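Uncharacterized conserved (PDB 7O21) probably trims peptidoglycan as an LD-carboxypeptidase of the YkuD family, an activity linked to the curved cell shape of this predatory bacterium. Local coordinates at residues A[24-36]-A[180-194]. Residues are numbered along the deposited sequence; the frame is centred on the assembly and turned at random.
Sequences DLLPASLLQISET and NYVSKSEHDKRRQDL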
ATOM      1  N   ASP A  24     -27.259   3.753 -24.764  1.00 48.75           N
ATOM      2  CA  ASP A  24     -28.592   3.132 -24.521  1.00 50.05           C
ATOM      3  C   ASP A  24     -28.417   1.970 -23.538  1.00 43.81           C
ATOM      4  O   ASP A  24     -29.171   1.888 -22.610  1.00 45.62           O
ATOM      5  CB  ASP A  24     -29.324   2.693 -25.794  1.00 48.36           C
ATOM      6  CG  ASP A  24     -30.755   2.212 -25.553  1.00 69.67           C
ATOM      7  OD1 ASP A  24     -31.063   1.806 -24.446  1.00 71.75           O
ATOM      8  OD2 ASP A  24     -31.566   2.222 -26.500  1.00 82.00           O
ATOM      9  N   LEU A  25     -27.501   1.065 -23.809  1.00 32.46           N
ATOM     10  CA  LEU A  25     -27.268  -0.027 -22.854  1.00 26.56           C
ATOM     11  C   LEU A  25     -26.178   0.437 -21.878  1.00 25.06           C
ATOM     12  O   LEU A  25     -25.487   1.367 -22.158  1.00 26.48           O
ATOM     13  CB  LEU A  25     -26.875  -1.313 -23.574  1.00 29.56           C
ATOM     14  CG  LEU A  25     -27.830  -1.812 -24.660  1.00 24.16           C
ATOM     15  CD1 LEU A  25     -27.235  -2.997 -25.378  1.00 34.38           C
ATOM     16  CD2 LEU A  25     -29.178  -2.173 -24.094  1.00 25.67           C
ATOM     17  N   LEU A  26     -26.093  -0.250 -20.768  1.00 21.65           N
ATOM     18  CA  LEU A  26     -25.170   0.099 -19.702  1.00 18.27           C
ATOM     19  C   LEU A  26     -24.437  -1.146 -19.226  1.00 19.74           C
ATOM     20  O   LEU A  26     -24.977  -2.250 -19.274  1.00 20.86           O
ATOM     21  CB  LEU A  26     -25.951   0.683 -18.518  1.00 21.81           C
ATOM     22  CG  LEU A  26     -26.634   2.036 -18.707  1.00 25.87           C
ATOM     23  CD1 LEU A  26     -27.555   2.325 -17.532  1.00 27.94           C
ATOM     24  CD2 LEU A  26     -25.608   3.140 -18.872  1.00 25.82           C
ATOM     25  N   PRO A  27     -23.210  -0.990 -18.728  1.00 18.70           N
ATOM     26  CA  PRO A  27     -22.440  -2.161 -18.276  1.00 19.89           C
ATOM     27  C   PRO A  27     -23.017  -2.743 -16.992  1.00 19.95           C
ATOM     28  O   PRO A  27     -23.151  -2.042 -15.981  1.00 17.84           O
ATOM     29  CB  PRO A  27     -21.035  -1.587 -18.051  1.00 19.14           C
ATOM     30  CG  PRO A  27     -21.273  -0.135 -17.767  1.00 21.49           C
ATOM     31  CD  PRO A  27     -22.457   0.265 -18.604  1.00 21.08           C
ATOM     32  N   ALA A  28     -23.322  -4.045 -17.030  1.00 17.69           N
ATOM     33  CA  ALA A  28     -24.001  -4.696 -15.913  1.00 19.61           C
ATOM     34  C   ALA A  28     -23.176  -4.652 -14.634  1.00 19.62           C
ATOM     35  O   ALA A  28     -23.742  -4.703 -13.535  1.00 20.83           O
ATOM     36  CB  ALA A  28     -24.334  -6.147 -16.268  1.00 21.74           C
ATOM     37  N   SER A  29     -21.855  -4.589 -14.746  1.00 19.26           N
ATOM     38  CA  SER A  29     -20.998  -4.725 -13.575  1.00 18.77           C
ATOM     39  C   SER A  29     -20.766  -3.420 -12.827  1.00 17.24           C
ATOM     40  O   SER A  29     -20.359  -3.466 -11.657  1.00 19.98           O
ATOM     41  CB  SER A  29     -19.661  -5.374 -13.935  1.00 26.79           C
ATOM     42  OG  SER A  29     -19.861  -6.688 -14.465  1.00 30.10           O
ATOM     43  N   LEU A  30     -20.984  -2.267 -13.457  1.00 16.42           N
ATOM     44  CA  LEU A  30     -20.805  -0.982 -12.788  1.00 17.15           C
ATOM     45  C   LEU A  30     -22.197  -0.488 -12.433  1.00 16.07           C
ATOM     46  O   LEU A  30     -22.912   0.054 -13.282  1.00 18.77           O
ATOM     47  CB  LEU A  30     -20.075   0.005 -13.691  1.00 15.58           C
ATOM     48  CG  LEU A  30     -19.983   1.431 -13.148  1.00 17.40           C
ATOM     49  CD1 LEU A  30     -19.259   1.482 -11.800  1.00 16.32           C
ATOM     50  CD2 LEU A  30     -19.272   2.338 -14.157  1.00 18.32           C
ATOM     51  N   LEU A  31     -22.591  -0.697 -11.176  1.00 15.38           N
ATOM     52  CA  LEU A  31     -23.971  -0.433 -10.786  1.00 17.89           C
ATOM     53  C   LEU A  31     -24.211   0.968 -10.234  1.00 19.10           C
ATOM     54  O   LEU A  31     -25.308   1.501 -10.407  1.00 19.07           O
ATOM     55  CB  LEU A  31     -24.465  -1.497  -9.798  1.00 17.99           C
ATOM     56  CG  LEU A  31     -24.607  -2.878 -10.450  1.00 18.61           C
ATOM     57  CD1 LEU A  31     -24.924  -3.926  -9.401  1.00 27.68           C
ATOM     58  CD2 LEU A  31     -25.678  -2.860 -11.533  1.00 20.76           C
ATOM     59  N   GLN A  32     -23.234   1.576  -9.562  1.00 15.75           N
ATOM     60  CA  GLN A  32     -23.445   2.894  -8.974  1.00 16.63           C
ATOM     61  C   GLN A  32     -22.085   3.514  -8.692  1.00 16.19           C
ATOM     62  O   GLN A  32     -21.124   2.802  -8.391  1.00 15.63           O
ATOM     63  CB  GLN A  32     -24.227   2.775  -7.655  1.00 15.77           C
ATOM     64  CG  GLN A  32     -24.852   4.080  -7.165  1.00 15.51           C
ATOM     65  CD  GLN A  32     -25.915   3.833  -6.115  1.00 20.86           C
ATOM     66  OE1 GLN A  32     -27.111   3.944  -6.388  1.00 24.66           O
ATOM     67  NE2 GLN A  32     -25.486   3.461  -4.921  1.00 17.61           N
ATOM     68  N   ILE A  33     -22.010   4.846  -8.805  1.00 13.97           N
ATOM     69  CA  ILE A  33     -20.822   5.618  -8.452  1.00 14.75           C
ATOM     70  C   ILE A  33     -21.134   6.401  -7.182  1.00 15.05           C
ATOM     71  O   ILE A  33     -22.265   6.871  -6.993  1.00 16.89           O
ATOM     72  CB  ILE A  33     -20.407   6.529  -9.630  1.00 15.28           C
ATOM     73  CG1 ILE A  33     -19.980   5.653 -10.809  1.00 14.86           C
ATOM     74  CG2 ILE A  33     -19.270   7.474  -9.244  1.00 16.39           C
ATOM     75  CD1 ILE A  33     -19.764   6.409 -12.110  1.00 16.67           C
ATOM     76  N   SER A  34     -20.164   6.489  -6.278  1.00 15.50           N
ATOM     77  CA  SER A  34     -20.452   7.110  -4.990  1.00 16.06           C
ATOM     78  C   SER A  34     -20.708   8.606  -5.162  1.00 18.06           C
ATOM     79  O   SER A  34     -20.116   9.268  -6.019  1.00 16.99           O
ATOM     80  CB  SER A  34     -19.305   6.890  -4.011  1.00 19.03           C
ATOM     81  OG  SER A  34     -19.459   7.734  -2.886  1.00 19.76           O
ATOM     82  N   GLU A  35     -21.616   9.135  -4.332  1.00 16.87           N
ATOM     83  CA  GLU A  35     -21.868  10.576  -4.317  1.00 16.26           C
ATOM     84  C   GLU A  35     -20.778  11.356  -3.584  1.00 18.27           C
ATOM     85  O   GLU A  35     -20.761  12.596  -3.660  1.00 18.77           O
ATOM     86  CB  GLU A  35     -23.208  10.884  -3.649  1.00 18.21           C
ATOM     87  CG  GLU A  35     -23.183  10.647  -2.140  1.00 19.08           C
ATOM     88  CD  GLU A  35     -24.535  10.898  -1.487  1.00 22.71           C
ATOM     89  OE1 GLU A  35     -25.235  11.841  -1.913  1.00 28.41           O
ATOM     90  OE2 GLU A  35     -24.914  10.151  -0.561  1.00 21.08           O
ATOM     91  N   THR A  36     -19.879  10.681  -2.872  1.00 15.88           N
ATOM     92  CA  THR A  36     -18.922  11.363  -2.005  1.00 16.00           C
ATOM     93  C   THR A  36     -17.835  12.048  -2.844  1.00 16.90           C
ATOM     94  O   THR A  36     -17.084  11.387  -3.568  1.00 17.09           O
ATOM     95  CB  THR A  36     -18.328  10.358  -1.014  1.00 16.37           C
ATOM     96  OG1 THR A  36     -19.357   9.916  -0.117  1.00 19.34           O
ATOM     97  CG2 THR A  36     -17.199  10.974  -0.210  1.00 17.52           C
ATOM     98  N   ASN A 180     -20.860  -7.163 -20.165  1.00 19.96           N
ATOM     99  CA  ASN A 180     -22.252  -7.460 -20.505  1.00 23.64           C
ATOM    100  C   ASN A 180     -23.048  -6.162 -20.442  1.00 24.82           C
ATOM    101  O   ASN A 180     -23.229  -5.593 -19.363  1.00 26.51           O
ATOM    102  CB  ASN A 180     -22.822  -8.484 -19.523  1.00 26.08           C
ATOM    103  CG  ASN A 180     -24.302  -8.759 -19.742  1.00 31.06           C
ATOM    104  OD1 ASN A 180     -24.802  -8.708 -20.867  1.00 33.21           O
ATOM    105  ND2 ASN A 180     -25.014  -9.048 -18.658  1.00 35.32           N
ATOM    106  N   TYR A 181     -23.532  -5.693 -21.589  1.00 21.74           N
ATOM    107  CA  TYR A 181     -24.335  -4.478 -21.649  1.00 20.84           C
ATOM    108  C   TYR A 181     -25.813  -4.843 -21.574  1.00 23.27           C
ATOM    109  O   TYR A 181     -26.287  -5.694 -22.335  1.00 28.38           O
ATOM    110  CB  TYR A 181     -24.048  -3.723 -22.944  1.00 27.80           C
ATOM    111  CG  TYR A 181     -22.775  -2.915 -22.887  1.00 22.22           C
ATOM    112  CD1 TYR A 181     -22.779  -1.614 -22.404  1.00 23.40           C
ATOM    113  CD2 TYR A 181     -21.571  -3.451 -23.324  1.00 24.68           C
ATOM    114  CE1 TYR A 181     -21.619  -0.869 -22.352  1.00 24.40           C
ATOM    115  CE2 TYR A 181     -20.396  -2.710 -23.270  1.00 30.13           C
ATOM    116  CZ  TYR A 181     -20.431  -1.417 -22.785  1.00 29.32           C
ATOM    117  OH  TYR A 181     -19.279  -0.660 -22.728  1.00 31.35           O
ATOM    118  N   VAL A 182     -26.536  -4.205 -20.657  1.00 22.02           N
ATOM    119  CA  VAL A 182     -27.940  -4.508 -20.420  1.00 24.39           C
ATOM    120  C   VAL A 182     -28.781  -3.243 -20.554  1.00 20.40           C
ATOM    121  O   VAL A 182     -28.270  -2.127 -20.596  1.00 21.34           O
ATOM    122  CB  VAL A 182     -28.160  -5.182 -19.058  1.00 22.38           C
ATOM    123  CG1 VAL A 182     -27.387  -6.491 -19.007  1.00 23.94           C
ATOM    124  CG2 VAL A 182     -27.734  -4.244 -17.931  1.00 23.34           C
ATOM    125  N   SER A 183     -30.097  -3.438 -20.637  1.00 24.00           N
ATOM    126  CA  SER A 183     -31.001  -2.306 -20.736  1.00 22.45           C
ATOM    127  C   SER A 183     -30.963  -1.470 -19.460  1.00 23.90           C
ATOM    128  O   SER A 183     -30.603  -1.949 -18.381  1.00 24.66           O
ATOM    129  CB  SER A 183     -32.438  -2.785 -20.975  1.00 23.01           C
ATOM    130  OG  SER A 183     -32.963  -3.441 -19.834  1.00 26.73           O
ATOM    131  N   LYS A 184     -31.338  -0.197 -19.602  1.00 25.91           N
ATOM    132  CA  LYS A 184     -31.412   0.680 -18.439  1.00 24.41           C
ATOM    133  C   LYS A 184     -32.351   0.106 -17.386  1.00 28.21           C
ATOM    134  O   LYS A 184     -32.098   0.232 -16.182  1.00 24.98           O
ATOM    135  CB  LYS A 184     -31.880   2.071 -18.860  1.00 31.27           C
ATOM    136  CG  LYS A 184     -30.765   2.971 -19.336  1.00 39.13           C
ATOM    137  CD  LYS A 184     -31.318   4.262 -19.910  1.00 47.17           C
ATOM    138  CE  LYS A 184     -30.294   4.937 -20.806  1.00 50.77           C
ATOM    139  NZ  LYS A 184     -30.595   4.745 -22.249  1.00 53.54           N
ATOM    140  N   SER A 185     -33.453  -0.513 -17.821  1.00 26.51           N
ATOM    141  CA  SER A 185     -34.358  -1.183 -16.884  1.00 29.35           C
ATOM    142  C   SER A 185     -33.664  -2.305 -16.131  1.00 26.85           C
ATOM    143  O   SER A 185     -33.784  -2.411 -14.901  1.00 26.41           O
ATOM    144  CB  SER A 185     -35.581  -1.748 -17.611  1.00 31.42           C
ATOM    145  OG  SER A 185     -36.632  -1.943 -16.689  1.00 45.23           O
ATOM    146  N   GLU A 186     -32.994  -3.194 -16.862  1.00 26.27           N
ATOM    147  CA  GLU A 186     -32.276  -4.285 -16.221  1.00 25.44           C
ATOM    148  C   GLU A 186     -31.180  -3.744 -15.311  1.00 25.28           C
ATOM    149  O   GLU A 186     -30.980  -4.247 -14.199  1.00 23.93           O
ATOM    150  CB  GLU A 186     -31.664  -5.195 -17.284  1.00 26.61           C
ATOM    151  CG  GLU A 186     -30.893  -6.378 -16.747  1.00 28.20           C
ATOM    152  CD  GLU A 186     -31.713  -7.250 -15.815  1.00 35.91           C
ATOM    153  OE1 GLU A 186     -32.960  -7.250 -15.917  1.00 40.36           O
ATOM    154  OE2 GLU A 186     -31.101  -7.943 -14.979  1.00 31.97           O
ATOM    155  N   HIS A 187     -30.473  -2.702 -15.763  1.00 21.26           N
ATOM    156  CA  HIS A 187     -29.399  -2.114 -14.959  1.00 20.14           C
ATOM    157  C   HIS A 187     -29.940  -1.563 -13.652  1.00 22.82           C
ATOM    158  O   HIS A 187     -29.377  -1.810 -12.576  1.00 20.82           O
ATOM    159  CB  HIS A 187     -28.698  -0.999 -15.739  1.00 17.61           C
ATOM    160  CG  HIS A 187     -27.366  -0.622 -15.172  1.00 17.97           C
ATOM    161  ND1 HIS A 187     -27.211   0.369 -14.227  1.00 23.15           N
ATOM    162  CD2 HIS A 187     -26.130  -1.115 -15.414  1.00 19.57           C
ATOM    163  CE1 HIS A 187     -25.931   0.475 -13.914  1.00 19.17           C
ATOM    164  NE2 HIS A 187     -25.257  -0.422 -14.612  1.00 19.47           N
ATOM    165  N   ASP A 188     -31.042  -0.813 -13.718  0.64 21.92           N
ATOM    166  CA  ASP A 188     -31.618  -0.253 -12.502  0.64 21.46           C
ATOM    167  C   ASP A 188     -32.116  -1.348 -11.570  0.64 25.03           C
ATOM    168  O   ASP A 188     -32.012  -1.224 -10.343  0.64 21.25           O
ATOM    169  CB  ASP A 188     -32.744   0.724 -12.826  0.64 25.33           C
ATOM    170  CG  ASP A 188     -33.248   1.436 -11.596  0.64 27.01           C
ATOM    171  OD1 ASP A 188     -32.503   2.281 -11.058  0.64 26.89           O
ATOM    172  OD2 ASP A 188     -34.376   1.137 -11.150  0.64 31.96           O
ATOM    173  N   LYS A 189     -32.664  -2.425 -12.130  1.00 21.38           N
ATOM    174  CA  LYS A 189     -33.106  -3.534 -11.297  1.00 24.30           C
ATOM    175  C   LYS A 189     -31.933  -4.123 -10.530  1.00 26.24           C
ATOM    176  O   LYS A 189     -32.010  -4.329  -9.316  1.00 23.57           O
ATOM    177  CB  LYS A 189     -33.796  -4.591 -12.164  1.00 23.73           C
ATOM    178  CG  LYS A 189     -34.401  -5.744 -11.379  1.00 37.46           C
ATOM    179  CD  LYS A 189     -33.471  -6.946 -11.357  1.00 45.20           C
ATOM    180  CE  LYS A 189     -34.091  -8.120 -10.602  1.00 49.21           C
ATOM    181  NZ  LYS A 189     -34.677  -7.721  -9.286  1.00 47.99           N
ATOM    182  N   ARG A 190     -30.827  -4.385 -11.230  1.00 20.92           N
ATOM    183  CA  ARG A 190     -29.631  -4.909 -10.577  1.00 21.47           C
ATOM    184  C   ARG A 190     -29.093  -3.941  -9.533  1.00 17.59           C
ATOM    185  O   ARG A 190     -28.687  -4.362  -8.441  1.00 21.16           O
ATOM    186  CB  ARG A 190     -28.562  -5.216 -11.621  1.00 22.12           C
ATOM    187  CG  ARG A 190     -28.983  -6.286 -12.602  1.00 24.21           C
ATOM    188  CD  ARG A 190     -27.813  -6.767 -13.423  1.00 27.03           C
ATOM    189  NE  ARG A 190     -28.247  -7.689 -14.464  1.00 29.20           N
ATOM    190  CZ  ARG A 190     -27.441  -8.546 -15.079  1.00 35.36           C
ATOM    191  NH1 ARG A 190     -26.154  -8.603 -14.753  1.00 36.69           N
ATOM    192  NH2 ARG A 190     -27.925  -9.341 -16.020  1.00 33.94           N
ATOM    193  N   ARG A 191     -29.070  -2.645  -9.854  1.00 18.01           N
ATOM    194  CA  ARG A 191     -28.602  -1.661  -8.883  1.00 17.64           C
ATOM    195  C   ARG A 191     -29.460  -1.686  -7.623  1.00 21.08           C
ATOM    196  O   ARG A 191     -28.935  -1.686  -6.506  1.00 19.75           O
ATOM    197  CB  ARG A 191     -28.584  -0.264  -9.510  1.00 18.62           C
ATOM    198  CG  ARG A 191     -27.993   0.818  -8.608  1.00 22.14           C
ATOM    199  CD  ARG A 191     -28.228   2.234  -9.149  1.00 20.17           C
ATOM    200  NE  ARG A 191     -29.651   2.541  -9.295  1.00 28.87           N
ATOM    201  CZ  ARG A 191     -30.462   2.823  -8.281  1.00 30.40           C
ATOM    202  NH1 ARG A 191     -29.994   2.848  -7.038  1.00 33.34           N
ATOM    203  NH2 ARG A 191     -31.743   3.079  -8.508  1.00 33.65           N
ATOM    204  N   GLN A 192     -30.787  -1.725  -7.782  1.00 21.96           N
ATOM    205  CA  GLN A 192     -31.670  -1.762  -6.616  1.00 19.97           C
ATOM    206  C   GLN A 192     -31.474  -3.042  -5.819  1.00 22.41           C
ATOM    207  O   GLN A 192     -31.526  -3.022  -4.584  1.00 20.13           O
ATOM    208  CB  GLN A 192     -33.126  -1.642  -7.060  1.00 20.61           C
ATOM    209  CG  GLN A 192     -33.490  -0.309  -7.668  1.00 27.87           C
ATOM    210  CD  GLN A 192     -34.917  -0.290  -8.182  1.00 44.29           C
ATOM    211  OE1 GLN A 192     -35.658  -1.267  -8.037  1.00 49.95           O
ATOM    212  NE2 GLN A 192     -35.307   0.819  -8.798  1.00 35.50           N
ATOM    213  N   ASP A 193     -31.267  -4.168  -6.506  1.00 20.52           N
ATOM    214  CA  ASP A 193     -31.050  -5.431  -5.811  1.00 18.75           C
ATOM    215  C   ASP A 193     -29.844  -5.330  -4.890  1.00 20.37           C
ATOM    216  O   ASP A 193     -29.897  -5.730  -3.721  1.00 19.89           O
ATOM    217  CB  ASP A 193     -30.845  -6.555  -6.825  1.00 23.28           C
ATOM    218  CG  ASP A 193     -32.139  -7.019  -7.457  1.00 25.93           C
ATOM    219  OD1 ASP A 193     -33.225  -6.632  -6.974  1.00 31.14           O
ATOM    220  OD2 ASP A 193     -32.052  -7.782  -8.437  1.00 33.75           O
ATOM    221  N   LEU A 194     -28.740  -4.786  -5.404  1.00 19.15           N
ATOM    222  CA  LEU A 194     -27.537  -4.687  -4.583  1.00 19.84           C
ATOM    223  C   LEU A 194     -27.680  -3.593  -3.529  1.00 17.01           C
ATOM    224  O   LEU A 194     -27.168  -3.731  -2.411  1.00 18.53           O
ATOM    225  CB  LEU A 194     -26.313  -4.471  -5.480  1.00 18.91           C
ATOM    226  CG  LEU A 194     -25.736  -5.768  -6.061  1.00 19.78           C
ATOM    227  CD1 LEU A 194     -25.322  -6.735  -4.951  1.00 22.00           C
ATOM    228  CD2 LEU A 194     -26.720  -6.439  -7.012  1.00 29.77           C
TER
HETATM  229  O   HOH W   1     -31.882   0.706 -22.404  1.00 36.68           O
HETATM  230  O   HOH W   2     -24.608  -6.965 -12.474  1.00 32.10           O
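Leu-26 and Val-182 pair through two backbone hydrogen bonds, Leu-26 N to Val-182 O and Val-182 N to Leu-26 O, both 2.9 Å. Beyond the non-hydrogen-bonded pair Pro-27/Tyr-181, Ala-28 N donates to Asn-180 O at 2.8 Å, where the short antiparallel ladder runs into the type I turn from Pro-27 to Leu-30.

That turn receives the imidazole of His-187. With CG anti to the backbone N (chi1 -163°), the ring reaches off the helix into the turn, and NE2 donates to Leu-30 O at 2.7 Å. The oxygen lies in the ring plane, although NE2 sits above the plane of that carbonyl; a second, weak bond runs from NE2 to Pro-27 O. Leu-26 CB and CD1 lie over one face of the ring and Leu-31 CD2 over the other, the latter a CH-pi contact 4.1 Å from the centroid. Ile-63 of strand 62-73 also touches Leu-26 and His-187.

Further along the helix, Leu-31 CD2 packs on Arg-190 CB, while CD1 meets Leu-194 CG at 3.9 Å. Arg-191 bends at chi3 (60°) to bring NH1 within 3.2 Å of Gln-32 OE1. The Gln-32 amide is fixed at its other end by Pro-252 O.

At the outer end Lys-184 NZ donates to Asp-24 O, and Ser-183 OG caps the helix through Glu-186 N.

Strand 30-32 is hydrogen-bonded to strand 246-257, with a classic beta bulge where Leu-31 and Gln-32 both face Ile-254; it brings the N-terminal segment against the first helix of the NTF2-like domain, beside the YkuD catalytic domain.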